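Minor structural protein 4 (Lactococcus phage Tuc2009, PDB 5E7T) is a structural protein of the phage particle, probably forming part of the upper baseplate of the tail, the assembly used in host attachment. Local coordinates at residues 17-23 with 88-94; 1-5 with 62-68; 68-72 with 82-87. One frame throughout, in Å; residues are numbered along the deposited sequence.

Interaction 1: 17-23 with 88-94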
loop_
_atom_site.group_PDB
_atom_site.type_symbol
_atom_site.label_atom_id
_atom_site.label_comp_id
_atom_site.label_asym_id
_atom_site.label_seq_id
_atom_site.Cartn_x
_atom_site.Cartn_y
_atom_site.Cartn_z
ATOM N N ASP A 17 -11.646 -11.382 -20.613
ATOM C CA ASP A 17 -13.084 -11.376 -20.502
ATOM C C ASP A 17 -13.656 -10.276 -21.381
ATOM O O ASP A 17 -12.968 -9.288 -21.664
ATOM C CB ASP A 17 -13.507 -11.230 -19.042
ATOM C CG ASP A 17 -14.991 -11.394 -18.787
ATOM O OD1 ASP A 17 -15.635 -12.221 -19.496
ATOM O OD2 ASP A 17 -15.507 -10.732 -17.852
ATOM N N VAL A 18 -14.896 -10.475 -21.861
ATOM C CA VAL A 18 -15.618 -9.498 -22.678
ATOM C C VAL A 18 -16.980 -9.292 -22.092
ATOM O O VAL A 18 -17.642 -10.266 -21.731
ATOM C CB VAL A 18 -15.677 -9.819 -24.189
ATOM C CG1 VAL A 18 -16.529 -8.792 -24.923
ATOM C CG2 VAL A 18 -14.278 -9.849 -24.801
ATOM N N LYS A 19 -17.380 -8.016 -21.949
ATOM C CA LYS A 19 -18.707 -7.640 -21.482
ATOM C C LYS A 19 -19.412 -6.842 -22.579
ATOM O O LYS A 19 -18.871 -5.844 -23.078
ATOM C CB LYS A 19 -18.664 -6.913 -20.143
ATOM C CG LYS A 19 -18.740 -7.877 -18.979
ATOM C CD LYS A 19 -17.866 -7.393 -17.847
ATOM C CE LYS A 19 -17.678 -8.431 -16.773
ATOM N NZ LYS A 19 -16.492 -8.110 -15.925
ATOM N N VAL A 20 -20.590 -7.336 -23.000
ATOM C CA VAL A 20 -21.380 -6.725 -24.057
ATOM C C VAL A 20 -22.598 -5.949 -23.523
ATOM O O VAL A 20 -23.370 -6.457 -22.681
ATOM C CB VAL A 20 -21.788 -7.744 -25.151
ATOM C CG1 VAL A 20 -22.346 -7.042 -26.384
ATOM C CG2 VAL A 20 -20.613 -8.639 -25.540
ATOM N N THR A 21 -22.744 -4.710 -24.033
ATOM C CA THR A 21 -23.879 -3.822 -23.816
ATOM C C THR A 21 -24.383 -3.313 -25.173
ATOM O O THR A 21 -23.640 -3.293 -26.168
ATOM C CB THR A 21 -23.592 -2.634 -22.867
ATOM O OG1 THR A 21 -22.491 -1.863 -23.345
ATOM C CG2 THR A 21 -23.412 -3.046 -21.430
ATOM N N TYR A 22 -25.647 -2.901 -25.188
ATOM C CA TYR A 22 -26.338 -2.345 -26.332
ATOM C C TYR A 22 -27.074 -1.072 -25.872
ATOM O O TYR A 22 -27.688 -1.050 -24.802
ATOM C CB TYR A 22 -27.330 -3.382 -26.916
ATOM C CG TYR A 22 -28.256 -2.794 -27.968
ATOM C CD1 TYR A 22 -29.453 -2.177 -27.609
ATOM C CD2 TYR A 22 -27.938 -2.860 -29.322
ATOM C CE1 TYR A 22 -30.297 -1.616 -28.568
ATOM C CE2 TYR A 22 -28.783 -2.321 -30.291
ATOM C CZ TYR A 22 -29.952 -1.683 -29.908
ATOM O OH TYR A 22 -30.782 -1.125 -30.848
ATOM N N TYR A 23 -27.048 -0.033 -26.703
ATOM C CA TYR A 23 -27.712 1.237 -26.424
ATOM C C TYR A 23 -27.883 2.088 -27.678
ATOM O O TYR A 23 -27.052 2.036 -28.598
ATOM C CB TYR A 23 -27.007 2.023 -25.310
ATOM C CG TYR A 23 -25.522 2.201 -25.515
ATOM C CD1 TYR A 23 -24.613 1.281 -25.005
ATOM C CD2 TYR A 23 -25.021 3.303 -26.198
ATOM C CE1 TYR A 23 -23.246 1.428 -25.212
ATOM C CE2 TYR A 23 -23.653 3.461 -26.408
ATOM C CZ TYR A 23 -22.767 2.534 -25.890
ATOM O OH TYR A 23 -21.417 2.713 -26.068
ATOM N N ILE A 88 -25.650 1.101 -31.009
ATOM C CA ILE A 88 -24.294 0.730 -30.646
ATOM C C ILE A 88 -24.287 -0.532 -29.831
ATOM O O ILE A 88 -25.084 -0.697 -28.911
ATOM C CB ILE A 88 -23.475 1.872 -29.987
ATOM C CG1 ILE A 88 -22.871 2.726 -31.076
ATOM C CG2 ILE A 88 -22.343 1.321 -29.106
ATOM C CD1 ILE A 88 -22.164 3.766 -30.630
ATOM N N MET A 89 -23.373 -1.422 -30.186
ATOM C CA MET A 89 -23.101 -2.634 -29.453
ATOM C C MET A 89 -21.668 -2.452 -29.015
ATOM O O MET A 89 -20.779 -2.234 -29.850
ATOM C CB MET A 89 -23.286 -3.850 -30.321
ATOM C CG MET A 89 -23.643 -5.030 -29.531
ATOM S SD MET A 89 -24.195 -6.326 -30.624
ATOM C CE MET A 89 -25.894 -5.727 -31.011
ATOM N N ARG A 90 -21.479 -2.403 -27.693
ATOM C CA ARG A 90 -20.213 -2.120 -27.050
ATOM C C ARG A 90 -19.638 -3.403 -26.439
ATOM O O ARG A 90 -20.361 -4.125 -25.748
ATOM C CB ARG A 90 -20.462 -1.053 -25.978
ATOM C CG ARG A 90 -19.206 -0.453 -25.417
ATOM C CD ARG A 90 -19.413 0.102 -24.029
ATOM N NE ARG A 90 -18.162 0.669 -23.550
ATOM C CZ ARG A 90 -17.899 0.993 -22.292
ATOM N NH1 ARG A 90 -18.794 0.782 -21.348
ATOM N NH2 ARG A 90 -16.714 1.494 -21.965
ATOM N N PHE A 91 -18.339 -3.684 -26.694
ATOM C CA PHE A 91 -17.614 -4.866 -26.209
ATOM C C PHE A 91 -16.451 -4.393 -25.357
ATOM O O PHE A 91 -15.566 -3.731 -25.869
ATOM C CB PHE A 91 -17.103 -5.698 -27.402
ATOM C CG PHE A 91 -18.195 -6.213 -28.319
ATOM C CD1 PHE A 91 -18.814 -5.369 -29.241
ATOM C CD2 PHE A 91 -18.599 -7.543 -28.268
ATOM C CE1 PHE A 91 -19.833 -5.839 -30.070
ATOM C CE2 PHE A 91 -19.622 -8.012 -29.101
ATOM C CZ PHE A 91 -20.226 -7.157 -29.998
ATOM N N VAL A 92 -16.470 -4.669 -24.059
ATOM C CA VAL A 92 -15.384 -4.213 -23.198
ATOM C C VAL A 92 -14.525 -5.392 -22.801
ATOM O O VAL A 92 -15.002 -6.294 -22.088
ATOM C CB VAL A 92 -15.847 -3.414 -21.943
ATOM C CG1 VAL A 92 -14.659 -2.823 -21.194
ATOM C CG2 VAL A 92 -16.841 -2.323 -22.304
ATOM N N ILE A 93 -13.237 -5.353 -23.238
ATOM C CA ILE A 93 -12.194 -6.345 -22.933
ATOM C C ILE A 93 -11.601 -6.057 -21.543
ATOM O O ILE A 93 -11.627 -4.906 -21.086
ATOM C CB ILE A 93 -11.102 -6.336 -24.026
ATOM C CG1 ILE A 93 -10.294 -7.647 -24.032
ATOM C CG2 ILE A 93 -10.199 -5.089 -23.916
ATOM C CD1 ILE A 93 -9.544 -7.945 -25.316
ATOM N N GLU A 94 -11.065 -7.091 -20.883
ATOM C CA GLU A 94 -10.420 -6.946 -19.589
ATOM C C GLU A 94 -9.083 -7.660 -19.631
ATOM O O GLU A 94 -9.031 -8.840 -19.956
ATOM C CB GLU A 94 -11.310 -7.518 -18.477
ATOM C CG GLU A 94 -10.890 -7.134 -17.062
ATOM C CD GLU A 94 -11.552 -7.881 -15.914
ATOM O OE1 GLU A 94 -12.642 -8.467 -16.112
ATOM O OE2 GLU A 94 -10.984 -7.849 -14.798
#
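Asp17 and Glu94 stand next to each other at one end of two antiparallel strands, and Lys19 mediates between their carboxylates. The NZ of Lys19 makes a weak bond and salt bridge to Asp17 OD2 and a long salt bridge, 3.9 Å, to Glu94 OE1. Val18, on the other face of the sheet, brings CG1 to within 4.0 Å of Phe91 CB and lies near the edge of that ring. Lys19 also fixes the backbone register, since its N and O both bond to Val92, the bond from Val92 N to Lys19 O measuring 2.8 Å. Val20 returns to the Val18 face. Its CG1, anti to the backbone N (chi1 -168°), sits over a face of the Phe91 ring, 4.2 Å from the centroid, a CH-pi contact that suits a branched apolar residue. Thr21 pairs with Arg90 through two nearly straight backbone bonds, while its OG1 lies alongside the arginine's CB and hydrogen-bonds to a polar side chain on the chain of another protein. The extended Arg90 chain runs on to a salt bridge with Glu79. Tyr22 meets Met89 at 3.9 Å from CD2 to CE, and its OH hydrogen-bonds to Glu87 OE2. Tyr23, with CG between its backbone N and carbonyl carbon (chi1 51°), lays its ring beside Ile88, whose CB is over one face; Ile88 CG2 lies 3.5 Å from Tyr23 CZ. Tyr23 OH hydrogen-bonds to the backbone of a chain of another protein. The faces thus differ without being pure: Val18, Val20, Met89 and Phe91 give this immunoglobulin-like domain apolar packing, Tyr22 being the polar-tipped member, whereas Ile88 and Val92 mix with charges and hydroxyls on the Lys19 and Tyr23 face.

Interaction 2: 1-5 with 62-68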
loop_
_atom_site.group_PDB
_atom_site.type_symbol
_atom_site.label_atom_id
_atom_site.label_comp_id
_atom_site.label_asym_id
_atom_site.label_seq_id
_atom_site.Cartn_x
_atom_site.Cartn_y
_atom_site.Cartn_z
ATOM N N PRO A 1 -25.924 -18.928 -38.470
ATOM C CA PRO A 1 -25.921 -20.326 -37.998
ATOM C C PRO A 1 -26.178 -20.436 -36.481
ATOM O O PRO A 1 -27.320 -20.209 -36.048
ATOM C CB PRO A 1 -24.545 -20.860 -38.454
ATOM C CG PRO A 1 -24.128 -19.949 -39.568
ATOM C CD PRO A 1 -24.702 -18.598 -39.230
ATOM N N SER A 2 -25.119 -20.765 -35.675
ATOM C CA SER A 2 -25.124 -20.876 -34.201
ATOM C C SER A 2 -25.612 -19.558 -33.562
ATOM O O SER A 2 -26.310 -19.568 -32.536
ATOM C CB SER A 2 -23.719 -21.208 -33.695
ATOM O OG SER A 2 -22.742 -20.319 -34.221
ATOM N N GLY A 3 -25.249 -18.452 -34.209
ATOM C CA GLY A 3 -25.622 -17.113 -33.811
ATOM C C GLY A 3 -24.926 -16.075 -34.656
ATOM O O GLY A 3 -24.583 -16.301 -35.824
ATOM N N PHE A 4 -24.741 -14.926 -34.037
ATOM C CA PHE A 4 -24.106 -13.737 -34.556
ATOM C C PHE A 4 -22.803 -13.723 -33.806
ATOM O O PHE A 4 -22.801 -13.828 -32.581
ATOM C CB PHE A 4 -24.998 -12.516 -34.225
ATOM C CG PHE A 4 -24.396 -11.141 -34.331
ATOM C CD1 PHE A 4 -23.845 -10.695 -35.525
ATOM C CD2 PHE A 4 -24.454 -10.259 -33.264
ATOM C CE1 PHE A 4 -23.295 -9.413 -35.625
ATOM C CE2 PHE A 4 -23.919 -8.971 -33.370
ATOM C CZ PHE A 4 -23.341 -8.558 -34.549
ATOM N N ASN A 5 -21.691 -13.718 -34.530
ATOM C CA ASN A 5 -20.381 -13.817 -33.925
ATOM C C ASN A 5 -19.528 -12.617 -34.211
ATOM O O ASN A 5 -19.333 -12.258 -35.382
ATOM C CB ASN A 5 -19.697 -15.080 -34.426
ATOM C CG ASN A 5 -20.316 -16.341 -33.890
ATOM O OD1 ASN A 5 -19.993 -16.787 -32.793
ATOM N ND2 ASN A 5 -21.223 -16.951 -34.640
ATOM N N GLU A 62 -20.016 -14.866 -29.153
ATOM C CA GLU A 62 -21.263 -15.373 -29.726
ATOM C C GLU A 62 -22.440 -14.796 -28.991
ATOM O O GLU A 62 -22.636 -15.040 -27.785
ATOM C CB GLU A 62 -21.337 -16.899 -29.711
ATOM C CG GLU A 62 -22.599 -17.428 -30.366
ATOM C CD GLU A 62 -22.651 -18.927 -30.553
ATOM O OE1 GLU A 62 -21.903 -19.451 -31.410
ATOM O OE2 GLU A 62 -23.471 -19.576 -29.867
ATOM N N LEU A 63 -23.243 -14.046 -29.743
ATOM C CA LEU A 63 -24.457 -13.396 -29.269
ATOM C C LEU A 63 -25.679 -14.039 -29.922
ATOM O O LEU A 63 -25.565 -14.547 -31.045
ATOM C CB LEU A 63 -24.412 -11.908 -29.647
ATOM C CG LEU A 63 -23.353 -11.089 -28.959
ATOM C CD1 LEU A 63 -22.985 -9.906 -29.801
ATOM C CD2 LEU A 63 -23.757 -10.729 -27.503
ATOM N N PRO A 64 -26.870 -13.990 -29.284
ATOM C CA PRO A 64 -28.064 -14.540 -29.943
ATOM C C PRO A 64 -28.308 -13.871 -31.302
ATOM O O PRO A 64 -28.099 -12.654 -31.444
ATOM C CB PRO A 64 -29.185 -14.250 -28.938
ATOM C CG PRO A 64 -28.487 -14.137 -27.612
ATOM C CD PRO A 64 -27.207 -13.434 -27.954
ATOM N N SER A 65 -28.693 -14.700 -32.310
ATOM C CA SER A 65 -28.961 -14.325 -33.702
ATOM C C SER A 65 -29.873 -13.101 -33.856
ATOM O O SER A 65 -29.746 -12.354 -34.825
ATOM C CB SER A 65 -29.535 -15.517 -34.463
ATOM O OG SER A 65 -28.518 -16.376 -34.954
ATOM N N VAL A 66 -30.777 -12.894 -32.891
ATOM C CA VAL A 66 -31.716 -11.778 -32.846
ATOM C C VAL A 66 -30.976 -10.405 -32.751
ATOM O O VAL A 66 -31.481 -9.416 -33.286
ATOM C CB VAL A 66 -32.791 -12.006 -31.740
ATOM C CG1 VAL A 66 -32.175 -12.389 -30.391
ATOM C CG2 VAL A 66 -33.750 -10.828 -31.606
ATOM N N TYR A 67 -29.771 -10.361 -32.144
ATOM C CA TYR A 67 -28.995 -9.120 -32.034
ATOM C C TYR A 67 -28.206 -8.760 -33.280
ATOM O O TYR A 67 -27.738 -7.632 -33.389
ATOM C CB TYR A 67 -28.073 -9.138 -30.811
ATOM C CG TYR A 67 -28.832 -9.309 -29.520
ATOM C CD1 TYR A 67 -29.657 -8.299 -29.032
ATOM C CD2 TYR A 67 -28.748 -10.491 -28.794
ATOM C CE1 TYR A 67 -30.405 -8.474 -27.870
ATOM C CE2 TYR A 67 -29.473 -10.669 -27.617
ATOM C CZ TYR A 67 -30.309 -9.662 -27.162
ATOM O OH TYR A 67 -31.026 -9.847 -26.001
ATOM N N ALA A 68 -28.072 -9.694 -34.217
ATOM C CA ALA A 68 -27.322 -9.516 -35.455
ATOM C C ALA A 68 -27.553 -8.196 -36.147
ATOM O O ALA A 68 -28.675 -7.872 -36.535
ATOM C CB ALA A 68 -27.590 -10.661 -36.410
#
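Phe4 and Leu63 form an antiparallel hydrogen-bonded pair at the start of strand 4-10 and the end of strand 58-63, in the sheet of the immunoglobulin-like domain. Both backbone amides and both carbonyls of the pair are used. Phe4 N gives its hydrogen to Leu63 O at 3.1 Å, with an N-H...O angle of 171°, and Leu63 N answers to Phe4 O at 2.9 Å. The next pair, Asn5 with Glu62, is non-hydrogen-bonded, so their backbones bond outward instead, Asn5 to Glu104 and Glu62 to Ser51. On that face the Glu62 chain is extended beyond CG and reaches the loop before the strand, where Ser2 OG donates to Glu62 OE1 at 3.1 Å. The hydroxyl arrives from above the carboxylate plane, 53° out of it. Serine suits the spot, being short and able to donate to a negatively charged acceptor. Glycine suits position 3 because a side chain there would point toward residues 62-68 and run into Leu63 O; Gly3 CA lies 4.4 Å from Ser65 CA. Beyond the strand the chain turns in a short 3-10 segment. It leaves the strand at Pro64, whose O accepts the amide N of Tyr67 at 2.9 Å, and Ser65 O takes the N-H of Ala68. This turn folds Ala68 back over Phe4, a buried residue whose ring also packs beside Leu63, CD2 to CD1, and on Met89 of strand 87-94. The small alanine allows a backbone carbon to reach the aromatic face: Ala68 CA lies 3.6 Å from the centroid of the Phe4 ring, 15° off the ring normal.

Interaction 3: 68-72 with 82-87; sequences AMAGE and LINGTE
With CG placed between its backbone N and carbonyl carbon (chi1 73°), Met69 sends its side chain toward Leu82 and Asn84, and a bend at chi3 (-144°) swings the CE methyl in among them. Met69 CE rests 3.9 Å from Leu82 CG and also meets Asn84 CB, while SD slides past the Glu87 chain running the other way. A flexible, unbranched methionine suits the uneven surface made by loop and strand. With CG anti to the backbone N (chi1 175°), Leu82 directs CD1 to the loop carbonyls, 3.4 Å from Gly71 O and close to Ala70 O as well. Gly71 has a backbone conformation open mainly to glycine, and its bare CA can lie against the strand, 4.2 Å from Asn84 CA. Strand pairing then begins: Ile83 N donates to Glu72 O at 2.8 Å, whereas the return bond from Glu72 N is weak. Beyond Ile83, residues 84-87 make a type II' turn, closed by reciprocal backbone bonds between Asn84 and Glu87, that from Asn84 N to Glu87 O being 2.9 Å. Gly85 fits the turn's second position, where phi is positive. The acidic ends look beyond this contact, Glu87 toward Tyr22 and Glu72 OE2 making a salt bridge with a basic side chain on the chain of another protein. The union of loop and hairpin thus rests on apolar packing by Met69 and Leu82 plus one good backbone bond, leaving the carboxylates to serve a neighbouring strand and a partner protein.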
loop_
_atom_site.group_PDB
_atom_site.type_symbol
_atom_site.label_atom_id
_atom_site.label_comp_id
_atom_site.label_asym_id
_atom_site.label_seq_id
_atom_site.Cartn_x
_atom_site.Cartn_y
_atom_site.Cartn_z
ATOM N N ALA A 68 -28.072 -9.694 -34.217
ATOM C CA ALA A 68 -27.322 -9.516 -35.455
ATOM C C ALA A 68 -27.553 -8.196 -36.147
ATOM O O ALA A 68 -28.675 -7.872 -36.535
ATOM C CB ALA A 68 -27.590 -10.661 -36.410
ATOM N N MET A 69 -26.492 -7.413 -36.263
ATOM C CA MET A 69 -26.572 -6.143 -36.939
ATOM C C MET A 69 -25.339 -5.848 -37.739
ATOM O O MET A 69 -24.275 -6.418 -37.494
ATOM C CB MET A 69 -26.929 -5.002 -35.990
ATOM C CG MET A 69 -25.832 -4.595 -35.059
ATOM S SD MET A 69 -26.386 -3.214 -34.042
ATOM C CE MET A 69 -24.932 -2.358 -33.931
ATOM N N ALA A 70 -25.511 -4.958 -38.721
ATOM C CA ALA A 70 -24.488 -4.459 -39.627
ATOM C C ALA A 70 -23.769 -3.319 -38.914
ATOM O O ALA A 70 -23.918 -3.153 -37.700
ATOM C CB ALA A 70 -25.170 -3.927 -40.877
ATOM N N GLY A 71 -23.007 -2.530 -39.659
ATOM C CA GLY A 71 -22.380 -1.356 -39.081
ATOM C C GLY A 71 -20.880 -1.271 -39.062
ATOM O O GLY A 71 -20.166 -2.272 -39.167
ATOM N N GLU A 72 -20.423 -0.033 -38.905
ATOM C CA GLU A 72 -19.043 0.381 -38.809
ATOM C C GLU A 72 -18.469 -0.186 -37.522
ATOM O O GLU A 72 -19.156 -0.218 -36.500
ATOM C CB GLU A 72 -19.026 1.915 -38.774
ATOM C CG GLU A 72 -17.663 2.543 -38.552
ATOM C CD GLU A 72 -17.676 4.023 -38.232
ATOM O OE1 GLU A 72 -18.782 4.612 -38.133
ATOM O OE2 GLU A 72 -16.571 4.593 -38.063
ATOM N N LEU A 82 -19.611 -1.411 -32.283
ATOM C CA LEU A 82 -20.219 -1.794 -33.555
ATOM C C LEU A 82 -21.346 -0.767 -33.742
ATOM O O LEU A 82 -22.355 -0.840 -33.050
ATOM C CB LEU A 82 -20.690 -3.282 -33.519
ATOM C CG LEU A 82 -21.462 -3.899 -34.712
ATOM C CD1 LEU A 82 -20.801 -3.618 -36.068
ATOM C CD2 LEU A 82 -21.573 -5.384 -34.550
ATOM N N ILE A 83 -21.086 0.286 -34.553
ATOM C CA ILE A 83 -22.010 1.404 -34.748
ATOM C C ILE A 83 -22.826 1.232 -35.998
ATOM O O ILE A 83 -22.244 1.218 -37.081
ATOM C CB ILE A 83 -21.292 2.791 -34.747
ATOM C CG1 ILE A 83 -20.124 2.854 -33.725
ATOM C CG2 ILE A 83 -22.307 3.910 -34.513
ATOM C CD1 ILE A 83 -19.365 4.182 -33.656
ATOM N N ASN A 84 -24.168 1.144 -35.865
ATOM C CA ASN A 84 -25.110 1.046 -36.983
ATOM C C ASN A 84 -26.136 2.155 -36.818
ATOM O O ASN A 84 -27.120 2.011 -36.089
ATOM C CB ASN A 84 -25.769 -0.337 -37.058
ATOM C CG ASN A 84 -26.876 -0.464 -38.085
ATOM O OD1 ASN A 84 -26.805 0.052 -39.213
ATOM N ND2 ASN A 84 -27.935 -1.154 -37.700
ATOM N N GLY A 85 -25.848 3.287 -37.442
ATOM C CA GLY A 85 -26.679 4.471 -37.334
ATOM C C GLY A 85 -26.683 5.018 -35.923
ATOM O O GLY A 85 -25.673 5.556 -35.433
ATOM N N THR A 86 -27.819 4.776 -35.255
ATOM C CA THR A 86 -28.250 5.190 -33.917
ATOM C C THR A 86 -27.890 4.146 -32.843
ATOM O O THR A 86 -27.829 4.479 -31.654
ATOM C CB THR A 86 -29.777 5.375 -34.052
ATOM O OG1 THR A 86 -30.161 6.683 -33.667
ATOM C CG2 THR A 86 -30.601 4.323 -33.339
ATOM N N GLU A 87 -27.711 2.866 -33.276
ATOM C CA GLU A 87 -27.465 1.696 -32.443
ATOM C C GLU A 87 -26.018 1.453 -32.239
ATOM O O GLU A 87 -25.250 1.502 -33.193
ATOM C CB GLU A 87 -28.026 0.443 -33.110
ATOM C CG GLU A 87 -29.525 0.370 -33.224
ATOM C CD GLU A 87 -29.940 -0.853 -34.007
ATOM O OE1 GLU A 87 -29.939 -0.778 -35.256
ATOM O OE2 GLU A 87 -30.174 -1.912 -33.381
#

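How the interactions relate
All three contacts belong to the antiparallel strands of the immunoglobulin-like domain, ordered 72-75, 79-84, 87-94, 17-24, 45-55, 58-63, 4-10, their centres 13 to 15 Å apart. Interactions 1 and 2 cross along the chain, their segments alternating; interaction 3 follows interaction 2, with which it shares Ala68, and is nested in the loop that interaction 1 closes. Interaction 3 continues the sheet outward from interaction 1 to strand 72-75, whereas interaction 2 joins strands farther along it. Met89 touches Phe4 and Leu63 of interaction 2 and Met69 of interaction 3, linking all three in a common apolar core. Interactions 1 and 3 also meet another protein's chain, consistent with a component of a larger assembly.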